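Local coordinates for HMG-CoA Lyase (Bacillus subtilis subsp. subtilis, PDB 1YDO), which belongs to the HMGL-like family of TIM-barrel proteins, with a parallel eight-stranded barrel surrounded by helices, at residues Thr8-Gly13 / Ile171-Leu176; Thr48-Pro53 / Glu88-Gly93. All blocks are in the same frame, centred on the assembly; numbering follows the deposited sequence.

Interaction 1: Thr8-Gly13 / Ile171-Leu176; sequences TIKEVG and ISELSL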
loop_
_atom_site.group_PDB
_atom_site.type_symbol
_atom_site.label_atom_id
_atom_site.label_comp_id
_atom_site.label_asym_id
_atom_site.label_seq_id
_atom_site.Cartn_x
_atom_site.Cartn_y
_atom_site.Cartn_z
ATOM N N THR A 8 0.591 5.645 -18.617
ATOM C CA THR A 8 -0.134 4.506 -19.154
ATOM C C THR A 8 -0.004 3.256 -18.289
ATOM O O THR A 8 1.097 2.774 -18.033
ATOM C CB THR A 8 0.337 4.185 -20.575
ATOM O OG1 THR A 8 1.673 4.662 -20.747
ATOM C CG2 THR A 8 -0.569 4.859 -21.596
ATOM N N ILE A 9 -1.150 2.741 -17.842
ATOM C CA ILE A 9 -1.192 1.543 -17.021
ATOM C C ILE A 9 -1.714 0.367 -17.839
ATOM O O ILE A 9 -2.710 0.486 -18.551
ATOM C CB ILE A 9 -2.120 1.696 -15.807
ATOM C CG1 ILE A 9 -3.552 1.718 -16.268
ATOM C CG2 ILE A 9 -1.811 2.967 -15.033
ATOM C CD1 ILE A 9 -4.483 1.297 -15.198
ATOM N N LYS A 10 -1.054 -0.782 -17.711
ATOM C CA LYS A 10 -1.445 -1.980 -18.445
ATOM C C LYS A 10 -2.091 -3.051 -17.562
ATOM O O LYS A 10 -1.533 -3.453 -16.551
ATOM C CB LYS A 10 -0.215 -2.537 -19.161
ATOM C CG LYS A 10 0.447 -1.490 -20.052
ATOM C CD LYS A 10 1.412 -2.102 -21.050
ATOM C CE LYS A 10 1.887 -1.062 -22.047
ATOM N NZ LYS A 10 2.823 -1.662 -23.033
ATOM N N GLU A 11 -3.275 -3.502 -17.957
ATOM C CA GLU A 11 -3.997 -4.528 -17.219
ATOM C C GLU A 11 -3.485 -5.921 -17.574
ATOM O O GLU A 11 -3.375 -6.253 -18.752
ATOM C CB GLU A 11 -5.488 -4.452 -17.549
ATOM C CG GLU A 11 -6.305 -5.545 -16.893
ATOM C CD GLU A 11 -6.288 -5.451 -15.374
ATOM O OE1 GLU A 11 -6.326 -6.514 -14.717
ATOM O OE2 GLU A 11 -6.252 -4.322 -14.834
ATOM N N VAL A 12 -3.164 -6.734 -16.566
ATOM C CA VAL A 12 -2.695 -8.104 -16.812
ATOM C C VAL A 12 -3.476 -9.098 -15.962
ATOM O O VAL A 12 -3.045 -10.236 -15.770
ATOM C CB VAL A 12 -1.183 -8.294 -16.502
ATOM C CG1 VAL A 12 -0.357 -7.453 -17.441
ATOM C CG2 VAL A 12 -0.884 -7.938 -15.053
ATOM N N GLY A 13 -4.630 -8.660 -15.467
ATOM C CA GLY A 13 -5.448 -9.511 -14.629
ATOM C C GLY A 13 -5.948 -10.778 -15.291
ATOM O O GLY A 13 -5.784 -11.892 -14.757
ATOM N N ILE A 171 12.762 -5.385 -29.283
ATOM C CA ILE A 171 11.553 -5.280 -28.474
ATOM C C ILE A 171 11.166 -3.817 -28.343
ATOM O O ILE A 171 11.985 -2.933 -28.556
ATOM C CB ILE A 171 11.778 -5.848 -27.073
ATOM C CG1 ILE A 171 12.958 -5.128 -26.419
ATOM C CG2 ILE A 171 12.011 -7.356 -27.152
ATOM C CD1 ILE A 171 13.148 -5.478 -24.950
ATOM N N SER A 172 9.923 -3.555 -27.980
ATOM C CA SER A 172 9.488 -2.175 -27.861
ATOM C C SER A 172 9.418 -1.668 -26.421
ATOM O O SER A 172 9.536 -0.463 -26.170
ATOM C CB SER A 172 8.127 -2.017 -28.535
ATOM O OG SER A 172 8.174 -2.522 -29.860
ATOM N N GLU A 173 9.239 -2.592 -25.480
ATOM C CA GLU A 173 9.132 -2.246 -24.070
ATOM C C GLU A 173 9.639 -3.372 -23.180
ATOM O O GLU A 173 9.290 -4.526 -23.368
ATOM C CB GLU A 173 7.679 -1.967 -23.738
ATOM C CG GLU A 173 7.478 -1.249 -22.446
ATOM C CD GLU A 173 6.093 -0.652 -22.356
ATOM O OE1 GLU A 173 5.160 -1.381 -21.973
ATOM O OE2 GLU A 173 5.934 0.542 -22.693
ATOM N N LEU A 174 10.460 -3.029 -22.201
ATOM C CA LEU A 174 10.982 -4.034 -21.308
ATOM C C LEU A 174 10.313 -3.854 -19.946
ATOM O O LEU A 174 10.579 -2.893 -19.231
ATOM C CB LEU A 174 12.486 -3.875 -21.188
ATOM C CG LEU A 174 13.308 -5.098 -20.826
ATOM C CD1 LEU A 174 14.735 -4.655 -20.565
ATOM C CD2 LEU A 174 12.752 -5.776 -19.591
ATOM N N SER A 175 9.442 -4.786 -19.578
ATOM C CA SER A 175 8.735 -4.674 -18.310
ATOM C C SER A 175 9.479 -5.397 -17.214
ATOM O O SER A 175 9.544 -6.622 -17.205
ATOM C CB SER A 175 7.313 -5.225 -18.456
ATOM O OG SER A 175 6.610 -5.173 -17.242
ATOM N N LEU A 176 10.042 -4.622 -16.290
ATOM C CA LEU A 176 10.797 -5.163 -15.149
ATOM C C LEU A 176 9.840 -5.510 -14.025
ATOM O O LEU A 176 8.999 -4.703 -13.665
ATOM C CB LEU A 176 11.788 -4.118 -14.638
ATOM C CG LEU A 176 12.584 -3.427 -15.739
ATOM C CD1 LEU A 176 13.378 -2.303 -15.131
ATOM C CD2 LEU A 176 13.480 -4.428 -16.436
HETATM O O HOH W 1 3.438 1.551 -24.109
#

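Interaction 2: Thr48-Pro53 / Glu88-Gly93; sequences TSFVHP and ENALEG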
loop_
_atom_site.group_PDB
_atom_site.type_symbol
_atom_site.label_atom_id
_atom_site.label_comp_id
_atom_site.label_asym_id
_atom_site.label_seq_id
_atom_site.Cartn_x
_atom_site.Cartn_y
_atom_site.Cartn_z
ATOM N N THR A 48 -4.826 -13.205 -22.401
ATOM C CA THR A 48 -4.485 -14.568 -21.997
ATOM C C THR A 48 -3.038 -14.936 -22.284
ATOM O O THR A 48 -2.254 -14.110 -22.758
ATOM C CB THR A 48 -5.343 -15.585 -22.734
ATOM O OG1 THR A 48 -4.989 -16.911 -22.321
ATOM C CG2 THR A 48 -5.111 -15.458 -24.235
ATOM N N SER A 49 -2.700 -16.194 -21.998
ATOM C CA SER A 49 -1.355 -16.723 -22.221
ATOM C C SER A 49 -1.412 -17.940 -23.126
ATOM O O SER A 49 -2.284 -18.797 -22.974
ATOM C CB SER A 49 -0.698 -17.121 -20.895
ATOM O OG SER A 49 0.408 -17.981 -21.105
ATOM N N PHE A 50 -0.482 -18.015 -24.071
ATOM C CA PHE A 50 -0.438 -19.141 -24.989
ATOM C C PHE A 50 0.617 -20.159 -24.616
ATOM O O PHE A 50 1.226 -20.788 -25.480
ATOM C CB PHE A 50 -0.230 -18.663 -26.427
ATOM C CG PHE A 50 -1.444 -18.036 -27.018
ATOM C CD1 PHE A 50 -1.636 -16.668 -26.957
ATOM C CD2 PHE A 50 -2.435 -18.822 -27.575
ATOM C CE1 PHE A 50 -2.810 -16.090 -27.450
ATOM C CE2 PHE A 50 -3.610 -18.252 -28.065
ATOM C CZ PHE A 50 -3.799 -16.892 -28.001
ATOM N N VAL A 51 0.852 -20.299 -23.319
ATOM C CA VAL A 51 1.794 -21.299 -22.854
ATOM C C VAL A 51 1.005 -22.612 -22.946
ATOM O O VAL A 51 -0.219 -22.587 -22.834
ATOM C CB VAL A 51 2.177 -21.043 -21.394
ATOM C CG1 VAL A 51 3.084 -22.155 -20.881
ATOM C CG2 VAL A 51 2.841 -19.701 -21.280
ATOM N N HIS A 52 1.677 -23.742 -23.163
ATOM C CA HIS A 52 0.973 -25.021 -23.252
ATOM C C HIS A 52 0.005 -25.231 -22.076
ATOM O O HIS A 52 0.418 -25.206 -20.910
ATOM C CB HIS A 52 1.964 -26.188 -23.288
ATOM C CG HIS A 52 1.341 -27.487 -23.714
ATOM N ND1 HIS A 52 0.265 -28.046 -23.054
ATOM C CD2 HIS A 52 1.600 -28.294 -24.767
ATOM C CE1 HIS A 52 -0.114 -29.141 -23.690
ATOM N NE2 HIS A 52 0.677 -29.316 -24.733
ATOM N N PRO A 53 -1.290 -25.463 -22.372
ATOM C CA PRO A 53 -2.326 -25.672 -21.355
ATOM C C PRO A 53 -1.957 -26.603 -20.197
ATOM O O PRO A 53 -2.557 -26.538 -19.122
ATOM C CB PRO A 53 -3.503 -26.201 -22.173
ATOM C CG PRO A 53 -3.327 -25.521 -23.489
ATOM C CD PRO A 53 -1.840 -25.680 -23.722
ATOM N N GLU A 88 2.377 -18.795 -33.053
ATOM C CA GLU A 88 1.506 -19.261 -34.118
ATOM C C GLU A 88 0.061 -19.152 -33.651
ATOM O O GLU A 88 -0.765 -18.510 -34.297
ATOM C CB GLU A 88 1.815 -20.720 -34.459
ATOM C CG GLU A 88 1.291 -21.151 -35.821
ATOM C CD GLU A 88 2.047 -20.477 -36.948
ATOM O OE1 GLU A 88 3.241 -20.802 -37.147
ATOM O OE2 GLU A 88 1.458 -19.607 -37.628
ATOM N N ASN A 89 -0.241 -19.778 -32.522
ATOM C CA ASN A 89 -1.592 -19.746 -31.990
ATOM C C ASN A 89 -2.054 -18.323 -31.705
ATOM O O ASN A 89 -3.197 -17.966 -31.984
ATOM C CB ASN A 89 -1.655 -20.585 -30.716
ATOM C CG ASN A 89 -1.328 -22.045 -30.965
ATOM O OD1 ASN A 89 -1.168 -22.826 -30.025
ATOM N ND2 ASN A 89 -1.235 -22.426 -32.239
ATOM N N ALA A 90 -1.158 -17.518 -31.147
ATOM C CA ALA A 90 -1.474 -16.138 -30.821
ATOM C C ALA A 90 -1.883 -15.398 -32.079
ATOM O O ALA A 90 -2.797 -14.563 -32.058
ATOM C CB ALA A 90 -0.279 -15.462 -30.190
ATOM N N LEU A 91 -1.202 -15.706 -33.180
ATOM C CA LEU A 91 -1.490 -15.079 -34.474
ATOM C C LEU A 91 -2.907 -15.391 -34.922
ATOM O O LEU A 91 -3.594 -14.541 -35.480
ATOM C CB LEU A 91 -0.490 -15.568 -35.527
ATOM C CG LEU A 91 0.725 -14.667 -35.783
ATOM C CD1 LEU A 91 1.350 -14.195 -34.479
ATOM C CD2 LEU A 91 1.731 -15.439 -36.606
ATOM N N GLU A 92 -3.336 -16.620 -34.671
ATOM C CA GLU A 92 -4.669 -17.017 -35.044
ATOM C C GLU A 92 -5.680 -16.375 -34.118
ATOM O O GLU A 92 -6.813 -16.116 -34.516
ATOM C CB GLU A 92 -4.802 -18.526 -34.983
ATOM C CG GLU A 92 -6.231 -19.008 -35.087
ATOM C CD GLU A 92 -6.321 -20.508 -35.254
ATOM O OE1 GLU A 92 -7.435 -21.064 -35.090
ATOM O OE2 GLU A 92 -5.277 -21.134 -35.563
ATOM N N GLY A 93 -5.273 -16.129 -32.878
ATOM C CA GLY A 93 -6.166 -15.505 -31.912
ATOM C C GLY A 93 -6.434 -14.037 -32.213
ATOM O O GLY A 93 -7.436 -13.470 -31.770
#

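Interaction 1: Thr8-Gly13 / Ile171-Leu176
The flat group here is the carboxylate of Glu173, and the ammonium group of Lys10 reaches it. Lys10 NZ donates to Glu173 OE1 at 2.6 Å in a salt bridge. It comes from the syn side of OE1 but sits 34° out of the carboxylate plane. The ammonium favours one oxygen: Lys10 NZ is 3.8 Å from Glu173 OE2. A water sits by that second oxygen and donates to Glu173 OE2 at 3.0 Å. The same water also accepts a weak bond from Lys10 NZ at 3.4 Å. Both oxygens of the carboxylate are thus engaged, one directly and one through water.

The two side chains run at each other from opposite directions. Both are extended beyond CG. Lys10 CG lies anti to the carbonyl carbon (chi1 -55°), and the nearly straight chain beyond it carries the ammonium across. The CA atoms of Lys10 and Glu173 are 12.0 Å apart, a gap that two extended side chains can span. Lys10 also makes a cation-pi contact with Tyr44. Glu173 OE1 has a long, weak ion pair with Arg139 NE, so a second positive charge probably adds to the field around it.

The bridge runs across the N-terminal end of the barrel, where both residues are partly exposed. It links strand 8-11 to Glu173, at the beginning of the 174-177 region. Strands 8-11 and 174-177 are not sheet neighbours: strands 229-232 and 204-207 lie between them in the sheet order. Lys10 also touches Val229 and Asp231, and Glu173 touches Val229 and Ala205.

Interaction 2: Thr48-Pro53 / Glu88-Gly93
Phe50 lays one face of its ring on the backbone of helix 84-93 at Ala90. Ala90 CA is 3.7 Å from the ring centroid and 16° off the ring normal, which makes a CH-pi contact over the face. This is the close-packed part of the contact. Ala90 CB lies on the same side of the ring, shifted out past its CD1-CE1 rim, and is 3.7 Å from Phe50 CD1. Asn89 C lies over the same face, displaced toward the rim. The ring thus covers a short piece of main chain as well as a methyl group. Phe50 CG lies anti to the carbonyl carbon (chi1 -74°), which turns the ring from the loop to the helix.

The contact thins out at Asn89, on the solvent side. Of the Asn89 side chain only CB reaches the ring, 3.7 Å from Phe50 CD2. The amide plane is turned 65° from the ring plane and does not lie on the ring. Asn89 is partly exposed.

Phe50 directly follows strand 44-49. The turn there is held by Ser49 OG, which accepts from Val51 N at 3.2 Å in an ST turn. Ala62 and Ile63 of helix 62-68 and Ala79 of strand 76-80 also touch the Phe50 side chain. The phenyl group therefore fills the joint where a barrel strand, the next strand and two outer helices come together.

No hydrogen bond and no salt bridge crosses between the segments. The contact is apolar and CH-pi in character, so it depends on close fit and burial and not on paired charges or directional polar bonds.

How the interactions relate
Both contacts belong to one TIM barrel and reach the same parallel sheet, with centres 18 Å apart. They do not touch; their nearest atoms are about 7 Å apart. Along the chain the order is 8-13, 48-53, 88-93, 171-176, so interaction 2 falls between the halves of interaction 1. Interaction 1 spans the N-terminal mouth of the barrel, and its centre is about 6 Å from the centre of the chain. The centre of interaction 2 lies about 17 Å from that point, where helices meet the strands. Backbone bonds of Glu11 with Tyr44 and Glu46 link strands 8-11 and 44-49, which closes the barrel. One contact is ionic and partly exposed; the other is apolar and largely buried.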